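Local coordinates for protein excinuclease ABC, subunit A. (Deinococcus radiodurans, PDB 2VF7) that binds DNA and ATP, hydrolyses ATP, and as a zinc-containing UvrA-family ABC protein probably helps recognise damaged DNA for excision repair, at residues Y65-S68 / R74-F77; A391-S396 / V401-D406; E696-F701 / A706-L711; G607-V612 / D688-T693. The protein carries 1 engineered substitution. All coordinates share one frame; numbering follows the deposited sequence.

In the fold
Along the chain the four contacts fall into two groups, one in each ATPase half. Contacts 1 and 2, with centres about 23 Å apart, belong to the first half: contact 1 closes the far end of helix 49-69, whose start binds ADP, and contact 2 joins helix 382-393 to strand 402-406 of a six-stranded sheet. Both touch the second subunit. Contact 4 opens before contact 3 in the second half; their centres lie about 9 Å apart, and I707 and L711 touch L608, Q611 and V612, making one helical core. About 38 to 44 Å separates the centres of the two groups, so dimer-facing elements and the helical region are distinct parts of the ATPase.

Contact 1: Y65-S68 / R74-F77; sequences YLES and RRLF
E67 OE2 lies over the centre of the F77 ring, 3.2 Å from F77 CD1, with R74 and, in a weak, long ion pair, R63 as nearby positive charge. An anion above a ring face is not an attractive partner by itself, and these charges probably offset the cost: R74 NH1 is 4.5 Å from E67 OE2, but that oxygen lies well out of the guanidinium plane, so only the charges interact. The other oxygen, OE1, makes a long salt bridge to R75 NE, 3.7 Å away, reaching the guanidinium at its edge and near its plane, while the two flat groups stand 76° apart. Glutamate suits the place because its chain runs extended beyond CG (chi2 -167°) and carries the charge off the helix to the loop. R75 is extended from CG to NE, and its CG packs 4.0 Å from E67 CD as the two side chains cross at about a right angle. Beside this polar cluster, the aliphatic part of R74 lies on the helix, its CD 3.5 Å from L66 CB. The contact folds the loop before helix 77-80 back onto the last turn of helix 49-69, where Y65 meets Y65 of the second subunit and R75 packs on S112 of that subunit.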
# COMPACT_ATOMS: atom_id res chain seq x y z
N TYR A 65 -7.83 -9.20 5.51
CA TYR A 65 -7.48 -9.28 4.11
C TYR A 65 -6.09 -8.71 3.84
O TYR A 65 -5.24 -9.41 3.27
CB TYR A 65 -8.57 -8.64 3.22
CG TYR A 65 -8.35 -8.90 1.74
CD1 TYR A 65 -8.66 -10.14 1.17
CD2 TYR A 65 -7.81 -7.92 0.91
CE1 TYR A 65 -8.44 -10.38 -0.19
CE2 TYR A 65 -7.58 -8.15 -0.44
CZ TYR A 65 -7.90 -9.38 -0.98
OH TYR A 65 -7.68 -9.58 -2.32
N LEU A 66 -5.86 -7.47 4.27
CA LEU A 66 -4.59 -6.78 3.96
C LEU A 66 -3.36 -7.41 4.60
O LEU A 66 -2.27 -7.29 4.07
CB LEU A 66 -4.67 -5.29 4.30
CG LEU A 66 -5.64 -4.44 3.48
CD1 LEU A 66 -6.02 -3.18 4.27
CD2 LEU A 66 -5.09 -4.07 2.10
N GLU A 67 -3.55 -8.08 5.73
CA GLU A 67 -2.46 -8.80 6.39
C GLU A 67 -2.15 -10.14 5.70
O GLU A 67 -1.09 -10.73 5.90
CB GLU A 67 -2.82 -9.07 7.84
CG GLU A 67 -2.85 -7.86 8.74
CD GLU A 67 -2.89 -8.25 10.21
OE1 GLU A 67 -2.67 -9.45 10.52
OE2 GLU A 67 -3.15 -7.36 11.05
N SER A 68 -3.10 -10.62 4.92
CA SER A 68 -2.90 -11.81 4.13
C SER A 68 -2.27 -11.48 2.79
O SER A 68 -1.46 -12.27 2.30
CB SER A 68 -4.22 -12.52 3.92
OG SER A 68 -4.65 -13.08 5.14
N ARG A 74 2.32 -5.05 6.65
CA ARG A 74 1.03 -4.40 6.88
C ARG A 74 0.58 -4.70 8.31
O ARG A 74 -0.34 -4.08 8.84
CB ARG A 74 -0.01 -4.89 5.87
CG ARG A 74 -0.92 -3.81 5.28
CD ARG A 74 -2.20 -3.63 6.09
NE ARG A 74 -2.03 -2.75 7.24
CZ ARG A 74 -2.78 -2.78 8.34
NH1 ARG A 74 -3.76 -3.67 8.47
NH2 ARG A 74 -2.55 -1.91 9.32
N ARG A 75 1.27 -5.65 8.95
CA ARG A 75 1.03 -5.95 10.36
C ARG A 75 1.55 -4.82 11.25
O ARG A 75 1.79 -5.00 12.45
CB ARG A 75 1.62 -7.31 10.74
CG ARG A 75 1.07 -8.46 9.92
CD ARG A 75 1.24 -9.78 10.64
NE ARG A 75 0.69 -10.88 9.84
CZ ARG A 75 1.39 -11.91 9.38
NH1 ARG A 75 2.68 -12.03 9.64
NH2 ARG A 75 0.78 -12.84 8.67
N LEU A 76 1.73 -3.65 10.64
CA LEU A 76 1.89 -2.37 11.33
C LEU A 76 0.58 -1.96 12.00
O LEU A 76 0.56 -1.03 12.81
CB LEU A 76 2.34 -1.29 10.33
CG LEU A 76 1.56 -1.04 9.03
CD1 LEU A 76 0.22 -0.34 9.27
CD2 LEU A 76 2.39 -0.25 8.03
N PHE A 77 -0.51 -2.65 11.63
CA PHE A 77 -1.89 -2.38 12.09
C PHE A 77 -2.06 -1.92 13.53
O PHE A 77 -2.82 -1.00 13.78
CB PHE A 77 -2.79 -3.60 11.84
CG PHE A 77 -2.58 -4.72 12.84
CD1 PHE A 77 -1.37 -5.41 12.90
CD2 PHE A 77 -3.60 -5.07 13.72
CE1 PHE A 77 -1.17 -6.44 13.83
CE2 PHE A 77 -3.42 -6.10 14.65
CZ PHE A 77 -2.20 -6.79 14.71

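Contact 2: A391-S396 / V401-D406; sequences ATQLYS and VVYVLD
Q393 and Y403 both have CG anti to the carbonyl carbon, beside the backbone N, and a bend at chi2 of Q393 (-31°) turns its amide back to the tyrosine hydroxyl. This joins what look like two hallmarks of an ABC ATPase: helix 382-393, whose start fits the ABC signature (LSPGE), and strand 402-406, whose hydrophobic run ending in D406 fits a Walker B strand. Q393 OE1 and Y403 OH are 3.0 Å apart in a possible hydrogen bond, though the phenol proton has another acceptor within reach. Glutamine suits the spot because its two ends serve different partners: NE2 bonds to R389 O, while OE1 also takes a weak hydrogen bond from S68 OG of the second subunit. A water links Q393 O, to which it donates at 2.6 Å, with Y403 OH and S396 OG; the serine oxygen is also hydrogen-bonded to L398 N. Putting a leucine in place of Q393 removes the amide and would probably leave Y403 OH and the neighbouring subunit's S68 without this acceptor. Amide and ring planes stand 64° apart, and the tyrosine is also held by carbon contacts, Q393 CG lying 3.5 Å from Y403 CE2.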
# COMPACT_ATOMS: atom_id res chain seq x y z
N ALA A 391 -23.44 3.03 -8.07
CA ALA A 391 -23.66 2.83 -9.49
C ALA A 391 -22.45 2.15 -10.12
O ALA A 391 -22.60 1.22 -10.91
CB ALA A 391 -23.96 4.13 -10.17
N THR A 392 -21.25 2.59 -9.73
CA THR A 392 -19.99 2.07 -10.31
C THR A 392 -19.76 0.60 -9.96
O THR A 392 -19.17 -0.15 -10.75
CB THR A 392 -18.79 2.93 -9.85
OG1 THR A 392 -19.02 4.30 -10.22
CG2 THR A 392 -17.52 2.47 -10.51
N GLN A 393 -20.22 0.21 -8.78
CA GLN A 393 -20.12 -1.15 -8.30
C GLN A 393 -21.04 -2.07 -9.11
O GLN A 393 -20.76 -3.26 -9.26
CB GLN A 393 -20.52 -1.24 -6.82
CG GLN A 393 -19.58 -0.58 -5.82
CD GLN A 393 -18.10 -0.60 -6.22
OE1 GLN A 393 -17.40 -1.62 -6.14
NE2 GLN A 393 -17.60 0.57 -6.62
N LEU A 394 -22.14 -1.51 -9.59
CA LEU A 394 -23.17 -2.28 -10.27
C LEU A 394 -22.73 -2.75 -11.65
O LEU A 394 -23.41 -3.59 -12.28
CB LEU A 394 -24.50 -1.52 -10.33
CG LEU A 394 -25.48 -1.77 -9.18
CD1 LEU A 394 -26.73 -0.93 -9.35
CD2 LEU A 394 -25.86 -3.24 -9.10
N TYR A 395 -21.59 -2.23 -12.12
CA TYR A 395 -20.96 -2.71 -13.34
C TYR A 395 -19.48 -3.01 -13.18
O TYR A 395 -18.72 -2.95 -14.14
CB TYR A 395 -21.22 -1.76 -14.52
CG TYR A 395 -20.84 -0.30 -14.37
CD1 TYR A 395 -19.51 0.12 -14.51
CD2 TYR A 395 -21.81 0.68 -14.15
CE1 TYR A 395 -19.16 1.47 -14.41
CE2 TYR A 395 -21.47 2.03 -14.05
CZ TYR A 395 -20.15 2.41 -14.18
OH TYR A 395 -19.81 3.74 -14.08
N SER A 396 -19.08 -3.36 -11.97
CA SER A 396 -17.66 -3.51 -11.66
C SER A 396 -17.25 -4.96 -11.78
O SER A 396 -16.06 -5.25 -11.94
CB SER A 396 -17.35 -3.01 -10.26
OG SER A 396 -17.36 -4.07 -9.33
N VAL A 401 -18.15 -10.03 -1.99
CA VAL A 401 -17.67 -9.07 -0.97
C VAL A 401 -18.89 -8.58 -0.18
O VAL A 401 -20.02 -8.85 -0.59
CB VAL A 401 -16.88 -7.83 -1.58
CG1 VAL A 401 -15.57 -8.23 -2.20
CG2 VAL A 401 -17.72 -7.04 -2.57
N VAL A 402 -18.66 -7.93 0.96
CA VAL A 402 -19.68 -7.15 1.66
C VAL A 402 -19.54 -5.66 1.38
O VAL A 402 -18.45 -5.10 1.54
CB VAL A 402 -19.59 -7.28 3.21
CG1 VAL A 402 -20.95 -6.88 3.85
CG2 VAL A 402 -19.19 -8.67 3.63
N TYR A 403 -20.64 -5.02 1.00
CA TYR A 403 -20.69 -3.55 0.89
C TYR A 403 -21.23 -2.94 2.17
O TYR A 403 -22.28 -3.35 2.66
CB TYR A 403 -21.54 -3.13 -0.30
CG TYR A 403 -20.87 -3.41 -1.63
CD1 TYR A 403 -21.29 -4.45 -2.46
CD2 TYR A 403 -19.79 -2.63 -2.04
CE1 TYR A 403 -20.67 -4.70 -3.69
CE2 TYR A 403 -19.15 -2.88 -3.25
CZ TYR A 403 -19.59 -3.90 -4.08
OH TYR A 403 -18.94 -4.10 -5.28
N VAL A 404 -20.48 -1.98 2.71
CA VAL A 404 -20.88 -1.29 3.94
C VAL A 404 -21.29 0.17 3.62
O VAL A 404 -20.47 1.00 3.22
CB VAL A 404 -19.75 -1.34 5.00
CG1 VAL A 404 -20.33 -1.08 6.37
CG2 VAL A 404 -19.06 -2.70 4.98
N LEU A 405 -22.58 0.45 3.77
CA LEU A 405 -23.14 1.74 3.40
C LEU A 405 -23.63 2.56 4.61
O LEU A 405 -24.10 2.00 5.61
CB LEU A 405 -24.26 1.57 2.35
CG LEU A 405 -23.98 0.93 0.98
CD1 LEU A 405 -24.57 -0.47 0.87
CD2 LEU A 405 -24.60 1.76 -0.12
N ASP A 406 -23.49 3.88 4.52
CA ASP A 406 -23.93 4.77 5.61
C ASP A 406 -24.94 5.81 5.13
O ASP A 406 -24.56 6.87 4.65
CB ASP A 406 -22.75 5.46 6.28
CG ASP A 406 -23.19 6.51 7.30
OD1 ASP A 406 -23.07 7.71 6.99
OD2 ASP A 406 -23.69 6.13 8.40
O HOH W 1 -19.31 -5.08 -8.14

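Contact 3: E696-F701 / A706-L711; sequences EAHDFF and AIFRAL
F701 and I707 meet at the heart of this contact: the I707 CG2 methyl sits over one face of the F701 ring, 4.0 Å from the ring centroid, in a CH-pi contact offset toward the rim. The opposite face of that ring is covered by F700 CD1, so the phenyl is sandwiched. L711 reaches in beside it, its CD1 4.1 Å from F701 CD1 and 3.9 Å from A697 CB. Alanine suits its position because a small side chain lets that leucine methyl come in against the helix, 3.2 Å from A697 O. On the other flank H698 and F708 form an oblique aromatic pair, centroids 4.8 Å apart and planes 40° apart. Both rings leave their helices with CG anti to the backbone N, which swings them across the groove until F708 CE1 stands over one face of the imidazole, 3.3 Å from H698 NE2. H698 O lies at the edge of the phenyl ring, in its plane, while F701 O comes 3.3 Å from F708 CB where the first helix ends.

Further out, R682 positions F700 by a cation-pi contact with its ring and a hydrogen bond to its carbonyl oxygen, and so backs the F701 sandwich. H698 also touches D712 and R715 of the second helix. The two helices form an antiparallel hairpin, their short axes 9.3 Å apart at 155°. Helix 609-617 packs across its apolar side, L615 against F701 and V612 against I707, while L724 of a loop covers A697.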
# COMPACT_ATOMS: atom_id res chain seq x y z
N GLU A 696 -22.36 14.54 32.07
CA GLU A 696 -21.65 14.48 33.36
C GLU A 696 -21.07 15.85 33.70
O GLU A 696 -20.92 16.19 34.87
CB GLU A 696 -20.49 13.48 33.37
CG GLU A 696 -20.76 12.03 32.96
CD GLU A 696 -19.44 11.28 32.59
OE1 GLU A 696 -19.35 10.05 32.86
OE2 GLU A 696 -18.49 11.90 32.05
N ALA A 697 -20.71 16.62 32.68
CA ALA A 697 -20.18 17.97 32.90
C ALA A 697 -21.30 18.95 33.27
O ALA A 697 -21.04 20.03 33.82
CB ALA A 697 -19.42 18.46 31.68
N HIS A 698 -22.53 18.54 32.96
CA HIS A 698 -23.74 19.29 33.26
C HIS A 698 -23.96 19.25 34.77
O HIS A 698 -24.28 20.28 35.38
CB HIS A 698 -24.90 18.66 32.48
CG HIS A 698 -26.24 19.29 32.73
ND1 HIS A 698 -27.09 18.85 33.72
CD2 HIS A 698 -26.89 20.29 32.09
CE1 HIS A 698 -28.20 19.57 33.69
NE2 HIS A 698 -28.10 20.45 32.71
N ASP A 699 -23.76 18.07 35.35
CA ASP A 699 -23.71 17.88 36.79
C ASP A 699 -22.59 18.69 37.46
O ASP A 699 -22.85 19.45 38.38
CB ASP A 699 -23.46 16.40 37.10
CG ASP A 699 -24.69 15.55 36.93
OD1 ASP A 699 -25.16 15.02 37.96
OD2 ASP A 699 -25.18 15.40 35.79
N PHE A 700 -21.37 18.50 36.98
CA PHE A 700 -20.17 19.00 37.65
C PHE A 700 -20.07 20.54 37.68
O PHE A 700 -19.56 21.12 38.65
CB PHE A 700 -18.94 18.35 36.99
CG PHE A 700 -17.64 18.62 37.70
CD1 PHE A 700 -16.69 19.48 37.14
CD2 PHE A 700 -17.36 18.01 38.92
CE1 PHE A 700 -15.49 19.75 37.79
CE2 PHE A 700 -16.16 18.26 39.56
CZ PHE A 700 -15.22 19.14 39.01
N PHE A 701 -20.58 21.19 36.64
CA PHE A 701 -20.50 22.65 36.48
C PHE A 701 -21.81 23.37 36.70
O PHE A 701 -21.95 24.51 36.27
CB PHE A 701 -20.03 23.00 35.07
CG PHE A 701 -18.60 22.69 34.81
CD1 PHE A 701 -18.25 21.73 33.87
CD2 PHE A 701 -17.60 23.35 35.52
CE1 PHE A 701 -16.90 21.44 33.62
CE2 PHE A 701 -16.26 23.07 35.29
CZ PHE A 701 -15.91 22.11 34.33
N ALA A 706 -21.84 30.37 33.14
CA ALA A 706 -21.58 30.48 31.71
C ALA A 706 -21.22 29.14 31.06
O ALA A 706 -21.55 28.90 29.89
CB ALA A 706 -20.47 31.52 31.46
N ILE A 707 -20.51 28.29 31.80
CA ILE A 707 -20.16 26.96 31.32
C ILE A 707 -21.44 26.15 31.27
O ILE A 707 -21.83 25.69 30.19
CB ILE A 707 -19.07 26.27 32.20
CG1 ILE A 707 -17.72 26.99 32.07
CG2 ILE A 707 -18.90 24.80 31.80
CD1 ILE A 707 -16.83 26.84 33.26
N PHE A 708 -22.13 26.04 32.40
CA PHE A 708 -23.38 25.28 32.48
C PHE A 708 -24.40 25.62 31.38
O PHE A 708 -25.14 24.74 30.92
CB PHE A 708 -24.01 25.42 33.87
CG PHE A 708 -25.41 24.87 33.97
CD1 PHE A 708 -25.62 23.53 34.28
CD2 PHE A 708 -26.51 25.69 33.77
CE1 PHE A 708 -26.92 23.02 34.39
CE2 PHE A 708 -27.82 25.18 33.87
CZ PHE A 708 -28.03 23.85 34.18
N ARG A 709 -24.46 26.88 30.98
CA ARG A 709 -25.40 27.30 29.95
C ARG A 709 -25.03 26.87 28.52
O ARG A 709 -25.90 26.55 27.72
CB ARG A 709 -25.64 28.80 30.02
CG ARG A 709 -26.57 29.20 31.19
CD ARG A 709 -27.23 30.53 30.93
NE ARG A 709 -27.26 31.37 32.13
CZ ARG A 709 -26.32 32.27 32.43
NH1 ARG A 709 -25.25 32.48 31.60
NH2 ARG A 709 -26.45 32.97 33.56
N ALA A 710 -23.74 26.88 28.22
CA ALA A 710 -23.22 26.36 26.96
C ALA A 710 -23.54 24.85 26.84
O ALA A 710 -24.10 24.41 25.84
CB ALA A 710 -21.71 26.63 26.85
N LEU A 711 -23.21 24.10 27.89
CA LEU A 711 -23.52 22.68 28.03
C LEU A 711 -25.00 22.36 27.96
O LEU A 711 -25.37 21.25 27.57
CB LEU A 711 -23.00 22.18 29.38
CG LEU A 711 -21.52 22.29 29.73
CD1 LEU A 711 -21.32 21.83 31.17
CD2 LEU A 711 -20.66 21.47 28.78

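Contact 4: G607-V612 / D688-T693; sequences GLFDQV and DVLALT
L690 and F609 form the closer half of this contact, with L690 CD2 3.6 Å from F609 CE1 and the two side chains crossing at about a right angle. The phenylalanine reaches over because its CG is anti to the backbone N (chi1 -164°), and the branched leucine end meets it with both methyls, L690 CD1 lying 4.1 Å from F609 CZ. With an alanine at L690 both methyls are gone, which is likely to open a gap beside F609 and leave its ring freer to turn. Y672 touches both residues and I686 lies against F609. Helices 609-617 and 686-690 belong to the second ABC half, on either side in sequence of a four-cysteine zinc site; L690 also pairs through its backbone with G725, next to the ADP-binding Q726. The other half is looser: V612 and V689 slide past each other in opposite directions and touch through one methyl pair, V612 CG1 to V689 CG2 at 3.9 Å. Away from the apolar seam the helix turns polar. D610 is exposed to solvent, and Q611 NE2 bonds back to G607 O at 3.0 Å, closing the turn where G607 takes a positive phi of 103° that suits glycine.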
# COMPACT_ATOMS: atom_id res chain seq x y z
N GLY A 607 -16.60 27.77 23.39
CA GLY A 607 -15.94 28.90 24.02
C GLY A 607 -15.86 28.69 25.51
O GLY A 607 -15.33 29.53 26.23
N LEU A 608 -16.39 27.57 25.98
CA LEU A 608 -16.47 27.29 27.40
C LEU A 608 -15.13 26.92 28.04
O LEU A 608 -14.98 27.03 29.25
CB LEU A 608 -17.53 26.22 27.67
CG LEU A 608 -17.34 24.74 27.29
CD1 LEU A 608 -16.42 23.99 28.25
CD2 LEU A 608 -18.69 24.07 27.27
N PHE A 609 -14.15 26.52 27.25
CA PHE A 609 -12.89 26.05 27.81
C PHE A 609 -12.09 27.19 28.46
O PHE A 609 -11.30 26.94 29.37
CB PHE A 609 -12.06 25.29 26.76
CG PHE A 609 -10.92 24.47 27.34
CD1 PHE A 609 -11.17 23.41 28.21
CD2 PHE A 609 -9.60 24.74 27.01
CE1 PHE A 609 -10.12 22.64 28.76
CE2 PHE A 609 -8.56 23.99 27.54
CZ PHE A 609 -8.83 22.93 28.42
N ASP A 610 -12.32 28.43 28.02
CA ASP A 610 -11.62 29.62 28.53
C ASP A 610 -11.80 29.87 30.03
O ASP A 610 -10.86 30.31 30.69
CB ASP A 610 -12.10 30.88 27.80
CG ASP A 610 -11.32 31.16 26.53
OD1 ASP A 610 -11.67 30.59 25.47
OD2 ASP A 610 -10.36 31.95 26.59
N GLN A 611 -13.03 29.65 30.52
CA GLN A 611 -13.41 29.81 31.93
C GLN A 611 -12.93 28.63 32.74
O GLN A 611 -12.53 28.77 33.91
CB GLN A 611 -14.92 29.93 32.10
CG GLN A 611 -15.75 30.12 30.82
CD GLN A 611 -15.37 31.36 30.01
OE1 GLN A 611 -15.07 32.44 30.57
NE2 GLN A 611 -15.37 31.21 28.68
N VAL A 612 -12.98 27.45 32.12
CA VAL A 612 -12.46 26.23 32.70
C VAL A 612 -10.99 26.43 33.08
O VAL A 612 -10.57 26.03 34.17
CB VAL A 612 -12.66 25.01 31.74
CG1 VAL A 612 -11.96 23.77 32.28
CG2 VAL A 612 -14.13 24.73 31.51
N ASP A 688 -9.31 15.06 33.17
CA ASP A 688 -10.50 14.51 33.81
C ASP A 688 -11.71 15.27 33.32
O ASP A 688 -12.73 14.65 33.04
CB ASP A 688 -10.43 14.57 35.34
CG ASP A 688 -9.65 13.40 35.96
OD1 ASP A 688 -9.00 13.64 36.99
OD2 ASP A 688 -9.69 12.26 35.47
N VAL A 689 -11.60 16.60 33.18
CA VAL A 689 -12.76 17.36 32.66
C VAL A 689 -13.00 17.19 31.16
O VAL A 689 -14.12 17.05 30.74
CB VAL A 689 -12.86 18.88 33.12
CG1 VAL A 689 -12.28 19.14 34.54
CG2 VAL A 689 -12.32 19.87 32.11
N LEU A 690 -11.96 17.20 30.34
CA LEU A 690 -12.10 16.95 28.91
C LEU A 690 -12.63 15.56 28.54
O LEU A 690 -13.26 15.43 27.51
CB LEU A 690 -10.80 17.25 28.21
CG LEU A 690 -10.42 18.73 28.24
CD1 LEU A 690 -8.96 18.90 27.92
CD2 LEU A 690 -11.30 19.54 27.26
N ALA A 691 -12.38 14.55 29.39
CA ALA A 691 -12.95 13.20 29.26
C ALA A 691 -14.44 13.09 29.66
O ALA A 691 -15.08 12.03 29.49
CB ALA A 691 -12.12 12.20 30.04
N LEU A 692 -14.98 14.19 30.19
CA LEU A 692 -16.34 14.24 30.68
C LEU A 692 -17.32 14.37 29.53
O LEU A 692 -17.12 15.16 28.59
CB LEU A 692 -16.52 15.42 31.65
CG LEU A 692 -16.83 15.29 33.15
CD1 LEU A 692 -16.41 13.98 33.78
CD2 LEU A 692 -16.22 16.44 33.93
N THR A 693 -18.38 13.59 29.64
CA THR A 693 -19.51 13.61 28.78
C THR A 693 -20.26 14.94 28.98
O THR A 693 -20.11 15.58 30.03
CB THR A 693 -20.36 12.40 29.19
OG1 THR A 693 -19.86 11.22 28.56
CG2 THR A 693 -21.80 12.57 28.83